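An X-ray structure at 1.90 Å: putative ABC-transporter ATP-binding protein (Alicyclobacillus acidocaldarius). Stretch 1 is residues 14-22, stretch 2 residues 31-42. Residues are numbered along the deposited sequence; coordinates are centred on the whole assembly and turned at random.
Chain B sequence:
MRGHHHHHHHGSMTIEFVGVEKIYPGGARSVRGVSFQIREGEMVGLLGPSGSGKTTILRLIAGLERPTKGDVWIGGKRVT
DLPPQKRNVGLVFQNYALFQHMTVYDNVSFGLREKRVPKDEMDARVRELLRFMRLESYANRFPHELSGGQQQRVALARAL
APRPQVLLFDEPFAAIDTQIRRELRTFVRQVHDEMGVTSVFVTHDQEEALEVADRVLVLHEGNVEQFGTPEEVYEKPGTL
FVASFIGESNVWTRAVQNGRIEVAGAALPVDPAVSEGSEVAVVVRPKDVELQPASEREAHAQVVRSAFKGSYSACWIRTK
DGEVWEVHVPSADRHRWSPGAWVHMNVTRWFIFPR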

# COMPACT_ATOMS: atom_id res chain seq x y z
N THR B 14 -14.23 -21.72 -14.24
CA THR B 14 -15.67 -21.42 -14.46
C THR B 14 -15.79 -20.24 -15.43
O THR B 14 -16.88 -19.89 -15.84
CB THR B 14 -16.39 -21.03 -13.14
OG1 THR B 14 -15.62 -21.49 -12.02
CG2 THR B 14 -17.79 -21.64 -13.08
N ILE B 15 -14.66 -19.62 -15.77
CA ILE B 15 -14.69 -18.46 -16.67
C ILE B 15 -13.69 -18.58 -17.82
O ILE B 15 -12.57 -19.05 -17.63
CB ILE B 15 -14.38 -17.13 -15.92
CG1 ILE B 15 -15.21 -17.03 -14.63
CG2 ILE B 15 -14.70 -15.95 -16.82
CD1 ILE B 15 -14.98 -15.74 -13.85
N GLU B 16 -14.10 -18.15 -19.01
CA GLU B 16 -13.19 -18.22 -20.14
C GLU B 16 -13.44 -17.13 -21.17
O GLU B 16 -14.58 -16.80 -21.51
CB GLU B 16 -13.26 -19.59 -20.83
CG GLU B 16 -12.28 -19.72 -22.02
CD GLU B 16 -12.14 -21.15 -22.56
OE1 GLU B 16 -11.35 -21.34 -23.52
OE2 GLU B 16 -12.80 -22.07 -22.03
N PHE B 17 -12.34 -16.53 -21.62
CA PHE B 17 -12.44 -15.51 -22.65
C PHE B 17 -11.88 -16.15 -23.92
O PHE B 17 -10.84 -16.79 -23.89
CB PHE B 17 -11.61 -14.26 -22.28
CG PHE B 17 -12.38 -13.23 -21.49
CD1 PHE B 17 -12.10 -11.87 -21.64
CD2 PHE B 17 -13.36 -13.61 -20.58
CE1 PHE B 17 -12.79 -10.90 -20.90
CE2 PHE B 17 -14.06 -12.66 -19.83
CZ PHE B 17 -13.78 -11.30 -20.00
N VAL B 18 -12.58 -15.96 -25.03
CA VAL B 18 -12.15 -16.51 -26.31
C VAL B 18 -11.94 -15.36 -27.29
O VAL B 18 -12.91 -14.79 -27.80
CB VAL B 18 -13.20 -17.49 -26.89
CG1 VAL B 18 -12.73 -18.02 -28.25
CG2 VAL B 18 -13.41 -18.63 -25.92
N GLY B 19 -10.68 -15.02 -27.52
CA GLY B 19 -10.35 -13.94 -28.44
C GLY B 19 -11.22 -12.72 -28.23
O GLY B 19 -11.74 -12.15 -29.18
N VAL B 20 -11.36 -12.32 -26.97
CA VAL B 20 -12.18 -11.17 -26.62
C VAL B 20 -11.46 -9.88 -26.96
O VAL B 20 -10.29 -9.68 -26.62
CB VAL B 20 -12.54 -11.19 -25.13
CG1 VAL B 20 -13.34 -9.94 -24.78
CG2 VAL B 20 -13.34 -12.46 -24.80
N GLU B 21 -12.18 -9.00 -27.63
CA GLU B 21 -11.65 -7.73 -28.07
C GLU B 21 -12.69 -6.64 -27.83
O GLU B 21 -13.86 -6.80 -28.17
CB GLU B 21 -11.30 -7.83 -29.55
CG GLU B 21 -10.82 -6.55 -30.19
CD GLU B 21 -10.61 -6.72 -31.69
OE1 GLU B 21 -9.77 -7.57 -32.08
OE2 GLU B 21 -11.30 -6.02 -32.46
N LYS B 22 -12.24 -5.53 -27.24
CA LYS B 22 -13.07 -4.38 -26.94
C LYS B 22 -12.07 -3.23 -26.91
O LYS B 22 -11.37 -3.03 -25.93
CB LYS B 22 -13.71 -4.54 -25.57
CG LYS B 22 -15.18 -4.20 -25.50
CD LYS B 22 -15.43 -2.71 -25.57
CE LYS B 22 -16.86 -2.44 -25.12
NZ LYS B 22 -17.25 -1.01 -25.19
N VAL B 31 -9.10 -3.78 -24.60
CA VAL B 31 -8.80 -5.18 -24.34
C VAL B 31 -8.45 -5.64 -25.75
O VAL B 31 -9.29 -5.59 -26.66
CB VAL B 31 -10.05 -5.93 -23.82
CG1 VAL B 31 -9.71 -7.38 -23.53
CG2 VAL B 31 -10.56 -5.24 -22.54
N ARG B 32 -7.21 -6.08 -25.95
CA ARG B 32 -6.74 -6.42 -27.28
C ARG B 32 -6.55 -7.89 -27.68
O ARG B 32 -5.42 -8.34 -27.89
CB ARG B 32 -5.45 -5.62 -27.53
CG ARG B 32 -5.63 -4.12 -27.28
CD ARG B 32 -4.34 -3.32 -27.46
NE ARG B 32 -4.49 -1.91 -27.06
CZ ARG B 32 -5.07 -0.97 -27.79
NH1 ARG B 32 -5.57 -1.24 -28.99
NH2 ARG B 32 -5.17 0.26 -27.31
N GLY B 33 -7.66 -8.62 -27.80
CA GLY B 33 -7.59 -10.02 -28.19
C GLY B 33 -7.10 -10.89 -27.07
O GLY B 33 -5.99 -11.45 -27.13
N VAL B 34 -7.92 -11.04 -26.04
CA VAL B 34 -7.52 -11.81 -24.88
C VAL B 34 -8.22 -13.16 -24.70
O VAL B 34 -9.41 -13.29 -24.98
CB VAL B 34 -7.72 -10.94 -23.61
CG1 VAL B 34 -7.48 -11.76 -22.34
CG2 VAL B 34 -6.77 -9.74 -23.68
N SER B 35 -7.46 -14.14 -24.24
CA SER B 35 -7.98 -15.48 -23.98
C SER B 35 -7.34 -16.06 -22.72
O SER B 35 -6.13 -16.00 -22.55
CB SER B 35 -7.71 -16.42 -25.16
OG SER B 35 -8.37 -15.95 -26.32
N PHE B 36 -8.16 -16.62 -21.83
CA PHE B 36 -7.65 -17.22 -20.61
C PHE B 36 -8.72 -18.11 -20.05
O PHE B 36 -9.89 -18.01 -20.41
CB PHE B 36 -7.26 -16.14 -19.57
CG PHE B 36 -8.38 -15.19 -19.22
CD1 PHE B 36 -9.42 -15.59 -18.40
CD2 PHE B 36 -8.39 -13.89 -19.74
CE1 PHE B 36 -10.47 -14.71 -18.09
CE2 PHE B 36 -9.43 -13.01 -19.44
CZ PHE B 36 -10.48 -13.42 -18.61
N GLN B 37 -8.32 -18.99 -19.15
CA GLN B 37 -9.27 -19.89 -18.52
C GLN B 37 -9.05 -19.84 -17.02
O GLN B 37 -7.96 -20.14 -16.53
CB GLN B 37 -9.05 -21.32 -19.00
CG GLN B 37 -8.96 -21.49 -20.50
CD GLN B 37 -8.98 -22.96 -20.90
OE1 GLN B 37 -10.03 -23.60 -20.91
NE2 GLN B 37 -7.81 -23.50 -21.21
N ILE B 38 -10.10 -19.46 -16.29
CA ILE B 38 -10.02 -19.41 -14.83
C ILE B 38 -10.69 -20.68 -14.28
O ILE B 38 -11.79 -21.04 -14.70
CB ILE B 38 -10.73 -18.14 -14.29
CG1 ILE B 38 -9.89 -16.90 -14.65
CG2 ILE B 38 -10.91 -18.23 -12.79
CD1 ILE B 38 -10.55 -15.57 -14.28
N ARG B 39 -10.00 -21.35 -13.36
CA ARG B 39 -10.50 -22.58 -12.75
C ARG B 39 -11.63 -22.38 -11.72
O ARG B 39 -11.77 -21.31 -11.11
CB ARG B 39 -9.34 -23.33 -12.08
CG ARG B 39 -8.09 -23.44 -12.95
CD ARG B 39 -6.99 -24.25 -12.26
NE ARG B 39 -7.21 -25.69 -12.38
CZ ARG B 39 -6.50 -26.62 -11.76
NH1 ARG B 39 -6.78 -27.90 -11.94
NH2 ARG B 39 -5.51 -26.28 -10.93
N GLU B 40 -12.44 -23.41 -11.54
CA GLU B 40 -13.54 -23.34 -10.58
C GLU B 40 -13.02 -23.20 -9.15
O GLU B 40 -12.07 -23.90 -8.73
CB GLU B 40 -14.45 -24.58 -10.71
CG GLU B 40 -15.21 -24.65 -12.05
CD GLU B 40 -16.13 -25.87 -12.19
OE1 GLU B 40 -17.14 -25.97 -11.45
OE2 GLU B 40 -15.85 -26.73 -13.06
N GLY B 41 -13.62 -22.27 -8.40
CA GLY B 41 -13.23 -22.06 -7.02
C GLY B 41 -11.92 -21.30 -6.88
O GLY B 41 -11.35 -21.19 -5.79
N GLU B 42 -11.43 -20.76 -7.98
CA GLU B 42 -10.17 -20.04 -7.93
C GLU B 42 -10.42 -18.56 -7.65
O GLU B 42 -11.48 -18.03 -7.99
CB GLU B 42 -9.43 -20.18 -9.26
CG GLU B 42 -7.98 -19.83 -9.19
CD GLU B 42 -7.25 -20.04 -10.51
OE1 GLU B 42 -6.01 -20.19 -10.45
OE2 GLU B 42 -7.90 -20.06 -11.58

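The two stretches pair as antiparallel strands, 15-17 against 34-38 with axes at 166°, and the pairing resumes beyond a corner in each stretch; together they bury 806 Å². The backbone supplies most of the polar evidence. Ile38 N donates to Ile15 O (2.8 Å, 170°), while the return bond from Ile15 N to Ile38 O is weak at 3.4 Å; Ile38 O also accepts from Thr14 N at 2.6 Å. Past the corner at Val18 and Gly19, Val34 N to Val20 O (2.8 Å) is matched by Val20 N to Val34 O (3.0 Å); across the Gly33 corner as well, Val31 N to Lys22 O (2.7 Å) is matched by Lys22 N to Val31 O (3.0 Å).

Alternation along the strands places Ile15, Phe17, Val20, Val31, Val34, Phe36 and Ile38 on one face, all buried. Ile15 and Ile38 share the m, t rotamer and meet at their branch points, CB to CB 4.1 Å. The three valines are all t, and their compact beta-branched side chains suit extended backbone.

The phenylalanines adopt different rotamers. Phe36 has chi1 at 56° (p), and its ring end comes nearer stretch 1 than its CA-to-CB direction alone would suggest; Phe17 has chi1 at -90° (m). The result is an offset stack, with centroids 4.6 Å apart and planes at 25°, in which Phe36 CZ approaches Phe17 CG to 3.5 Å. Phe17 CB lies 4.0 Å from the Phe36 centroid, 20° off the ring normal, adding a CH-pi contact.

At the corner, Ser35 in rotamer m brings OG within 2.8 Å of Gly19 N, accepting its hydrogen bond at 163°. Gly19 and Gly33 both have positive phi (46° and 74°), which favours glycine. Polar Glu16 and Gln37 project from the opposite face, where Glu16 is extended (chi1 -178°, chi2 170°).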